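Local coordinates for protein probable succinyl-CoA:3-ketoacid coenzyme A transferase subunit B (Bacillus subtilis, PDB 3CDK) that probably catalyses, as one subunit of a two-subunit enzyme, the transfer of coenzyme A from succinyl-CoA to 3-oxo acids, at residues B[17-22]-B[100-105]; B[107-112]-B[159-164]; B[145-150]-B[175-180]. All coordinates share one frame; numbering follows the deposited sequence.

Contact 1. Residues B[17-22]-B[100-105]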
loop_
_atom_site.group_PDB
_atom_site.type_symbol
_atom_site.label_atom_id
_atom_site.label_comp_id
_atom_site.label_asym_id
_atom_site.label_seq_id
_atom_site.Cartn_x
_atom_site.Cartn_y
_atom_site.Cartn_z
ATOM N N GLN B 17 25.324 0.118 21.709
ATOM C CA GLN B 17 26.041 1.273 21.187
ATOM C C GLN B 17 25.724 1.650 19.742
ATOM O O GLN B 17 26.180 2.684 19.270
ATOM C CB GLN B 17 27.538 1.022 21.302
ATOM C CG GLN B 17 27.983 0.535 22.664
ATOM C CD GLN B 17 29.476 0.348 22.728
ATOM O OE1 GLN B 17 30.217 0.867 21.881
ATOM N NE2 GLN B 17 29.938 -0.402 23.726
ATOM N N GLU B 18 24.963 0.823 19.036
ATOM C CA GLU B 18 24.624 1.151 17.662
ATOM C C GLU B 18 23.373 2.040 17.583
ATOM O O GLU B 18 23.143 2.738 16.576
ATOM C CB GLU B 18 24.479 -0.108 16.807
ATOM C CG GLU B 18 25.694 -1.048 16.800
ATOM C CD GLU B 18 26.918 -0.495 16.072
ATOM O OE1 GLU B 18 26.810 -0.167 14.874
ATOM O OE2 GLU B 18 28.010 -0.413 16.694
ATOM N N ILE B 19 22.610 2.054 18.644
ATOM C CA ILE B 19 21.419 2.864 18.690
ATOM C C ILE B 19 21.742 4.321 19.044
ATOM O O ILE B 19 22.124 4.628 20.157
ATOM C CB ILE B 19 20.477 2.211 19.685
ATOM C CG1 ILE B 19 19.975 0.898 19.079
ATOM C CG2 ILE B 19 19.317 3.095 19.973
ATOM C CD1 ILE B 19 19.995 -0.187 20.024
ATOM N N LYS B 20 21.623 5.216 18.082
ATOM C CA LYS B 20 21.821 6.610 18.374
ATOM C C LYS B 20 20.439 7.244 18.545
ATOM O O LYS B 20 19.462 6.793 17.946
ATOM C CB LYS B 20 22.656 7.278 17.268
ATOM C CG LYS B 20 23.639 6.336 16.560
ATOM C CD LYS B 20 24.760 5.836 17.476
ATOM C CE LYS B 20 26.124 6.345 17.037
ATOM N NZ LYS B 20 26.409 7.788 17.441
ATOM N N ASP B 21 20.351 8.272 19.387
ATOM C CA ASP B 21 19.072 8.937 19.647
ATOM C C ASP B 21 18.291 9.197 18.340
ATOM O O ASP B 21 18.887 9.551 17.329
ATOM C CB ASP B 21 19.299 10.252 20.410
ATOM C CG ASP B 21 18.026 10.758 21.108
ATOM O OD1 ASP B 21 16.953 10.131 20.960
ATOM O OD2 ASP B 21 18.089 11.781 21.824
ATOM N N GLY B 22 16.971 9.012 18.368
ATOM C CA GLY B 22 16.109 9.433 17.255
ATOM C C GLY B 22 15.860 8.368 16.209
ATOM O O GLY B 22 14.968 8.506 15.401
ATOM N N ILE B 100 13.667 2.492 7.990
ATOM C CA ILE B 100 14.332 1.931 9.160
ATOM C C ILE B 100 15.850 2.199 9.105
ATOM O O ILE B 100 16.549 1.817 8.166
ATOM C CB ILE B 100 14.019 0.413 9.275
ATOM C CG1 ILE B 100 12.504 0.192 9.252
ATOM C CG2 ILE B 100 14.667 -0.216 10.507
ATOM C CD1 ILE B 100 11.822 0.650 10.525
ATOM N N ASP B 101 16.326 2.885 10.124
ATOM C CA ASP B 101 17.723 3.290 10.263
ATOM C C ASP B 101 18.696 2.153 10.573
ATOM O O ASP B 101 19.870 2.230 10.243
ATOM C CB ASP B 101 17.797 4.312 11.399
ATOM C CG ASP B 101 16.998 5.562 11.096
ATOM O OD1 ASP B 101 17.165 6.108 9.968
ATOM O OD2 ASP B 101 16.212 6.004 11.977
ATOM N N LEU B 102 18.193 1.100 11.207
ATOM C CA LEU B 102 19.031 0.054 11.753
ATOM C C LEU B 102 18.246 -1.212 11.980
ATOM O O LEU B 102 17.160 -1.186 12.576
ATOM C CB LEU B 102 19.663 0.498 13.097
ATOM C CG LEU B 102 20.590 -0.518 13.777
ATOM C CD1 LEU B 102 21.918 -0.728 12.978
ATOM C CD2 LEU B 102 20.866 -0.160 15.233
ATOM N N ALA B 103 18.808 -2.329 11.539
ATOM C CA ALA B 103 18.276 -3.635 11.891
ATOM C C ALA B 103 19.400 -4.448 12.480
ATOM O O ALA B 103 20.459 -4.617 11.859
ATOM C CB ALA B 103 17.687 -4.333 10.695
ATOM N N ILE B 104 19.186 -4.907 13.708
ATOM C CA ILE B 104 20.124 -5.812 14.348
ATOM C C ILE B 104 19.555 -7.213 14.217
ATOM O O ILE B 104 18.402 -7.411 14.555
ATOM C CB ILE B 104 20.361 -5.396 15.809
ATOM C CG1 ILE B 104 20.755 -3.905 15.860
ATOM C CG2 ILE B 104 21.436 -6.270 16.458
ATOM C CD1 ILE B 104 20.879 -3.307 17.294
ATOM N N LEU B 105 20.330 -8.155 13.671
ATOM C CA LEU B 105 19.851 -9.557 13.446
ATOM C C LEU B 105 20.856 -10.545 13.955
ATOM O O LEU B 105 22.039 -10.232 14.018
ATOM C CB LEU B 105 19.663 -9.900 11.963
ATOM C CG LEU B 105 18.925 -8.989 10.979
ATOM C CD1 LEU B 105 19.842 -7.915 10.472
ATOM C CD2 LEU B 105 18.378 -9.816 9.781
#
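Ile19 packs on Leu102 and Ile104, and its side chain can be followed outward atom by atom. CB stands back, 5.1 Å from CD2 of Leu102. With chi1 at -70°, CG1 lies beside the backbone N of Ile19 and anti to its carbonyl carbon, and this rotation carries the longer branch to the strand: CG1 of Ile19 is 4.1 Å from CD2 of Leu102, the two side chains crossing at about a right angle. The tip passes on to the next residue along that face, CD1 of Ile19 meeting CD1 of Ile104 methyl to methyl at 4.2 Å.

The strand is 102-105, one of the parallel strands of the central sheet of this CoA-transferase domain, flanked by strands 24-27 and 141-145. Residues 17-22 form the link from helix 5-16 to strand 24-27, and they cover the face carrying Leu102 and Ile104; Ala103 and Leu105 point to the opposite face, against helix 132-138. The side chain of Ile104 is about 11 Å from that of Glu50, the predicted active-site residue.

Leu102 points toward the loop, and its CD2 methyl also fits against Glu18, 3.9 Å from CB and equally 3.9 Å from the carbonyl O of Glu18. Beyond CB the Glu18 chain bends at chi2 and leaves the strand, so CB packs on Leu102 while the carboxylate is led off to Arg14, Arg141 and Arg173, which form salt bridges with it and probably balance its charge. No hydrogen bond joins the two segments. OD2 of Asp101, 4.4 Å from Gly22 O, accepts a hydrogen bond from the backbone N of Asn24.

Contact 2. Residues B[107-112]-B[159-164]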
loop_
_atom_site.group_PDB
_atom_site.type_symbol
_atom_site.label_atom_id
_atom_site.label_comp_id
_atom_site.label_asym_id
_atom_site.label_seq_id
_atom_site.Cartn_x
_atom_site.Cartn_y
_atom_site.Cartn_z
ATOM N N GLY B 107 22.656 -14.534 13.495
ATOM C CA GLY B 107 23.203 -15.171 12.324
ATOM C C GLY B 107 23.643 -16.569 12.615
ATOM O O GLY B 107 24.041 -16.860 13.730
ATOM N N MET B 108 23.556 -17.434 11.612
ATOM C CA MET B 108 24.199 -18.742 11.670
ATOM C C MET B 108 25.612 -18.746 11.037
ATOM O O MET B 108 26.471 -19.543 11.440
ATOM C CB MET B 108 23.309 -19.810 11.033
ATOM C CG MET B 108 22.303 -20.443 11.982
ATOM S SD MET B 108 20.770 -20.883 11.105
ATOM C CE MET B 108 19.819 -21.484 12.528
ATOM N N GLU B 109 25.831 -17.851 10.064
ATOM C CA GLU B 109 27.114 -17.694 9.358
ATOM C C GLU B 109 27.163 -16.317 8.739
ATOM O O GLU B 109 26.125 -15.778 8.350
ATOM C CB GLU B 109 27.263 -18.697 8.213
ATOM C CG GLU B 109 27.762 -20.068 8.568
ATOM C CD GLU B 109 27.844 -20.989 7.351
ATOM O OE1 GLU B 109 27.391 -20.592 6.250
ATOM O OE2 GLU B 109 28.358 -22.122 7.481
ATOM N N VAL B 110 28.370 -15.763 8.635
ATOM C CA VAL B 110 28.633 -14.559 7.874
ATOM C C VAL B 110 29.876 -14.832 7.010
ATOM O O VAL B 110 30.687 -15.707 7.338
ATOM C CB VAL B 110 28.787 -13.320 8.785
ATOM C CG1 VAL B 110 29.172 -12.105 7.993
ATOM C CG2 VAL B 110 27.518 -13.008 9.488
ATOM N N SER B 111 30.014 -14.118 5.894
ATOM C CA SER B 111 31.120 -14.358 4.951
ATOM C C SER B 111 31.919 -13.100 4.730
ATOM O O SER B 111 31.450 -12.000 5.069
ATOM C CB SER B 111 30.615 -14.891 3.595
ATOM O OG SER B 111 30.084 -13.851 2.774
ATOM N N GLU B 112 33.120 -13.292 4.167
ATOM C CA GLU B 112 34.068 -12.236 3.744
ATOM C C GLU B 112 33.417 -11.000 3.149
ATOM O O GLU B 112 33.787 -9.870 3.483
ATOM C CB GLU B 112 35.024 -12.791 2.677
ATOM C CG GLU B 112 36.187 -13.565 3.231
ATOM C CD GLU B 112 37.010 -14.267 2.179
ATOM O OE1 GLU B 112 36.600 -14.340 1.016
ATOM O OE2 GLU B 112 38.085 -14.763 2.521
ATOM N N LYS B 159 34.829 -17.658 4.385
ATOM C CA LYS B 159 35.071 -17.160 3.040
ATOM C C LYS B 159 33.760 -17.154 2.326
ATOM O O LYS B 159 33.305 -16.134 1.854
ATOM C CB LYS B 159 36.010 -18.074 2.254
ATOM C CG LYS B 159 37.454 -17.885 2.563
ATOM C CD LYS B 159 38.326 -17.900 1.308
ATOM C CE LYS B 159 39.645 -17.247 1.629
ATOM N NZ LYS B 159 40.815 -18.003 1.064
ATOM N N THR B 160 33.142 -18.311 2.256
ATOM C CA THR B 160 31.898 -18.455 1.556
ATOM C C THR B 160 30.905 -19.183 2.474
ATOM O O THR B 160 31.291 -20.060 3.234
ATOM C CB THR B 160 32.119 -19.140 0.193
ATOM O OG1 THR B 160 30.869 -19.612 -0.300
ATOM C CG2 THR B 160 33.055 -20.325 0.289
ATOM N N CYS B 161 29.636 -18.791 2.439
ATOM C CA CYS B 161 28.652 -19.388 3.344
ATOM C C CYS B 161 28.306 -20.784 2.898
ATOM O O CYS B 161 28.207 -21.026 1.702
ATOM C CB CYS B 161 27.383 -18.548 3.417
ATOM S SG CYS B 161 27.470 -17.242 4.649
ATOM N N SER B 162 28.124 -21.701 3.849
ATOM C CA SER B 162 27.715 -23.062 3.515
ATOM C C SER B 162 26.199 -23.254 3.665
ATOM O O SER B 162 25.652 -24.282 3.302
ATOM C CB SER B 162 28.477 -24.062 4.359
ATOM O OG SER B 162 28.168 -23.837 5.704
ATOM N N LEU B 163 25.513 -22.244 4.168
ATOM C CA LEU B 163 24.082 -22.364 4.409
ATOM C C LEU B 163 23.269 -21.475 3.479
ATOM O O LEU B 163 23.778 -20.507 2.934
ATOM C CB LEU B 163 23.785 -21.991 5.864
ATOM C CG LEU B 163 24.424 -22.878 6.933
ATOM C CD1 LEU B 163 24.200 -22.235 8.282
ATOM C CD2 LEU B 163 23.871 -24.303 6.913
ATOM N N PRO B 164 21.994 -21.781 3.302
ATOM C CA PRO B 164 21.156 -20.910 2.487
ATOM C C PRO B 164 21.270 -19.465 2.920
ATOM O O PRO B 164 21.239 -19.185 4.120
ATOM C CB PRO B 164 19.747 -21.421 2.778
ATOM C CG PRO B 164 19.975 -22.864 3.009
ATOM C CD PRO B 164 21.250 -22.930 3.815
#
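A classic beta bulge, in which Met108 and Glu109 both face Ala117, opens strand 109-111 of a small three-stranded sheet, and Glu109 extends from it to meet the backbone of the loop 159-164. Its chain is straight beyond CG (chi2 179°), which delivers the carboxylate to Ser162. OE1 accepts from the backbone N of Ser162 at 2.7 Å, on the syn side and 17° out of the carboxylate plane; the N-H...O angle of 141° shows a bent bond. The N of Leu163 adds a weak bond to the same OE1. OE2 accepts from OG of Ser162, modelled very short, its exact length doubtful. An alanine in place of Glu109 would probably leave the N-H of Ser162 and its hydroxyl without their acceptors. SG of Cys161 lies 3.9 Å from CB of Glu109, and CG of Leu163 lies 3.8 Å from OE1 of Glu109. Further along, Glu112 and Lys159 lie side by side, pointing the same way, while OE2 of Glu112 accepts from the backbone N of Asp209. CB of Ser111 is 3.4 Å from the carbonyl O of Lys159. At the bulge end, CD1 of Leu163 rests 3.8 Å from CB of Met108.

Contact 3. Residues B[145-150]-B[175-180]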
loop_
_atom_site.group_PDB
_atom_site.type_symbol
_atom_site.label_atom_id
_atom_site.label_comp_id
_atom_site.label_asym_id
_atom_site.label_seq_id
_atom_site.Cartn_x
_atom_site.Cartn_y
_atom_site.Cartn_z
ATOM N N ILE B 145 24.804 -9.806 15.291
ATOM C CA ILE B 145 25.529 -10.278 16.460
ATOM C C ILE B 145 25.463 -11.758 16.479
ATOM O O ILE B 145 24.369 -12.309 16.420
ATOM C CB ILE B 145 24.950 -9.792 17.780
ATOM C CG1 ILE B 145 23.412 -9.881 17.754
ATOM C CG2 ILE B 145 25.485 -8.393 18.089
ATOM C CD1 ILE B 145 22.740 -9.277 18.993
ATOM N N MET B 146 26.628 -12.392 16.583
ATOM C CA MET B 146 26.743 -13.828 16.437
ATOM C C MET B 146 27.948 -14.378 17.210
ATOM O O MET B 146 29.011 -13.749 17.228
ATOM C CB MET B 146 26.880 -14.149 14.952
ATOM C CG MET B 146 26.824 -15.627 14.592
ATOM S SD MET B 146 26.960 -15.802 12.793
ATOM C CE MET B 146 28.678 -15.333 12.484
ATOM N N GLU B 147 27.772 -15.539 17.856
ATOM C CA GLU B 147 28.882 -16.252 18.464
ATOM C C GLU B 147 29.856 -16.578 17.333
ATOM O O GLU B 147 29.448 -16.933 16.226
ATOM C CB GLU B 147 28.429 -17.513 19.217
ATOM C CG GLU B 147 28.823 -17.477 20.697
ATOM C CD GLU B 147 29.528 -18.742 21.208
ATOM O OE1 GLU B 147 28.805 -19.665 21.662
ATOM O OE2 GLU B 147 30.799 -18.801 21.203
ATOM N N HIS B 148 31.136 -16.385 17.603
ATOM C CA HIS B 148 32.172 -16.501 16.592
ATOM C C HIS B 148 32.350 -17.951 16.144
ATOM O O HIS B 148 32.605 -18.218 14.965
ATOM C CB HIS B 148 33.485 -15.974 17.187
ATOM C CG HIS B 148 34.467 -15.480 16.174
ATOM N ND1 HIS B 148 34.611 -14.141 15.868
ATOM C CD2 HIS B 148 35.380 -16.140 15.420
ATOM C CE1 HIS B 148 35.557 -14.002 14.957
ATOM N NE2 HIS B 148 36.043 -15.199 14.668
ATOM N N VAL B 149 32.186 -18.868 17.104
ATOM C CA VAL B 149 32.482 -20.291 16.980
ATOM C C VAL B 149 31.263 -21.119 17.391
ATOM O O VAL B 149 30.530 -20.739 18.314
ATOM C CB VAL B 149 33.707 -20.648 17.860
ATOM C CG1 VAL B 149 33.835 -22.125 18.090
ATOM C CG2 VAL B 149 34.985 -20.135 17.216
ATOM N N ASN B 150 31.049 -22.238 16.695
ATOM C CA ASN B 150 29.960 -23.192 17.008
ATOM C C ASN B 150 30.389 -24.228 18.068
ATOM O O ASN B 150 31.567 -24.273 18.462
ATOM C CB ASN B 150 29.445 -23.879 15.728
ATOM C CG ASN B 150 30.419 -24.946 15.175
ATOM O OD1 ASN B 150 31.396 -25.345 15.825
ATOM N ND2 ASN B 150 30.139 -25.412 13.962
ATOM N N ILE B 175 29.280 -8.065 14.941
ATOM C CA ILE B 175 29.884 -8.169 16.259
ATOM C C ILE B 175 29.816 -9.594 16.844
ATOM O O ILE B 175 28.758 -10.215 16.916
ATOM C CB ILE B 175 29.436 -7.052 17.274
ATOM C CG1 ILE B 175 28.536 -7.618 18.341
ATOM C CG2 ILE B 175 28.827 -5.780 16.614
ATOM C CD1 ILE B 175 28.879 -7.131 19.642
ATOM N N THR B 176 30.965 -10.129 17.236
ATOM C CA THR B 176 30.962 -11.439 17.862
ATOM C C THR B 176 31.284 -11.276 19.336
ATOM O O THR B 176 31.336 -10.158 19.830
ATOM C CB THR B 176 31.965 -12.423 17.196
ATOM O OG1 THR B 176 33.329 -12.010 17.442
ATOM C CG2 THR B 176 31.693 -12.554 15.721
ATOM N N ASP B 177 31.470 -12.391 20.034
ATOM C CA ASP B 177 31.913 -12.368 21.418
ATOM C C ASP B 177 33.397 -12.077 21.436
ATOM O O ASP B 177 33.985 -11.834 22.493
ATOM C CB ASP B 177 31.636 -13.715 22.111
ATOM C CG ASP B 177 31.937 -14.921 21.217
ATOM O OD1 ASP B 177 31.831 -14.812 19.970
ATOM O OD2 ASP B 177 32.270 -15.988 21.773
ATOM N N LEU B 178 34.002 -12.112 20.251
ATOM C CA LEU B 178 35.448 -11.947 20.129
ATOM C C LEU B 178 35.835 -10.639 19.459
ATOM O O LEU B 178 36.807 -9.984 19.880
ATOM C CB LEU B 178 36.047 -13.119 19.350
ATOM C CG LEU B 178 36.457 -14.402 20.104
ATOM C CD1 LEU B 178 35.600 -14.804 21.346
ATOM C CD2 LEU B 178 36.565 -15.547 19.099
ATOM N N ALA B 179 35.068 -10.241 18.439
ATOM C CA ALA B 179 35.526 -9.193 17.541
ATOM C C ALA B 179 34.433 -8.337 16.983
ATOM O O ALA B 179 33.249 -8.696 17.033
ATOM C CB ALA B 179 36.322 -9.796 16.409
ATOM N N VAL B 180 34.837 -7.193 16.446
ATOM C CA VAL B 180 33.947 -6.408 15.627
ATOM C C VAL B 180 34.554 -6.286 14.227
ATOM O O VAL B 180 35.774 -6.034 14.089
ATOM C CB VAL B 180 33.715 -5.023 16.215
ATOM C CG1 VAL B 180 32.546 -4.324 15.478
ATOM C CG2 VAL B 180 33.448 -5.127 17.701
#
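Two torsions bring His148 and Thr176 together: CG of His148 lies roughly anti to its backbone N (chi1 -155°), swinging the imidazole toward 175-180, while OG1 of Thr176 sits between its own N and carbonyl carbon (chi1 68°). ND1 of His148 and OG1 of Thr176 are then hydrogen-bonded at 2.9 Å, the hydroxyl lying at the ring edge near its plane. Across one face comes Leu178, whose CD2 stands 3.5 Å above the ring plane, offset toward the rim, a CH-pi contact. NE2 is held by Thr206.

The same threonine oxygen organises the turn that joins strand 173-175 to the antiparallel strand 179-184. OG1 of Thr176 accepts from the backbone N of Leu178 at 2.9 Å, an ST turn. The backbone N of Ala179 bonds to OG1 of Thr176 at 2.7 Å, which adds an ST motif. Strand 141-145 runs parallel to 173-175 in the main sheet, and they are joined here by the bond from Met146 N to Ile175 O, 3.1 Å and nearly straight at 160°.

Further along, a side chain meets the backbone. Asp177 OD1 accepts from the backbone N of His148 at 2.9 Å, on the syn side of the carboxylate. OD2 of Asp177 is modelled 3.2 Å from OE2 of Glu147; like charges this close would probably disfavour each other, and no hydrogen bond joins them.

In the fold
Contacts 1 and 3 are buried and work on the same large sheet: strand 102-105 pairs with strand 141-145, and Leu105 O probably accepts a hydrogen bond from Ile145 N. Contact 2 is only partly buried, with Ser162 and Lys159 exposed, and joins a strand of the separate small sheet to a loop. The chemistry follows the position. Contact 1 is apolar packing of a loop on a strand face; contact 3 adds polar side chains beside the paired strands 141-145 and 173-175; in contact 2 the polar core is a carboxylate bonded to loop N-H groups, with apolar packing beside it. Met146 bridges the last two, its SD packing at Glu109 N, while their segments alternate along the chain.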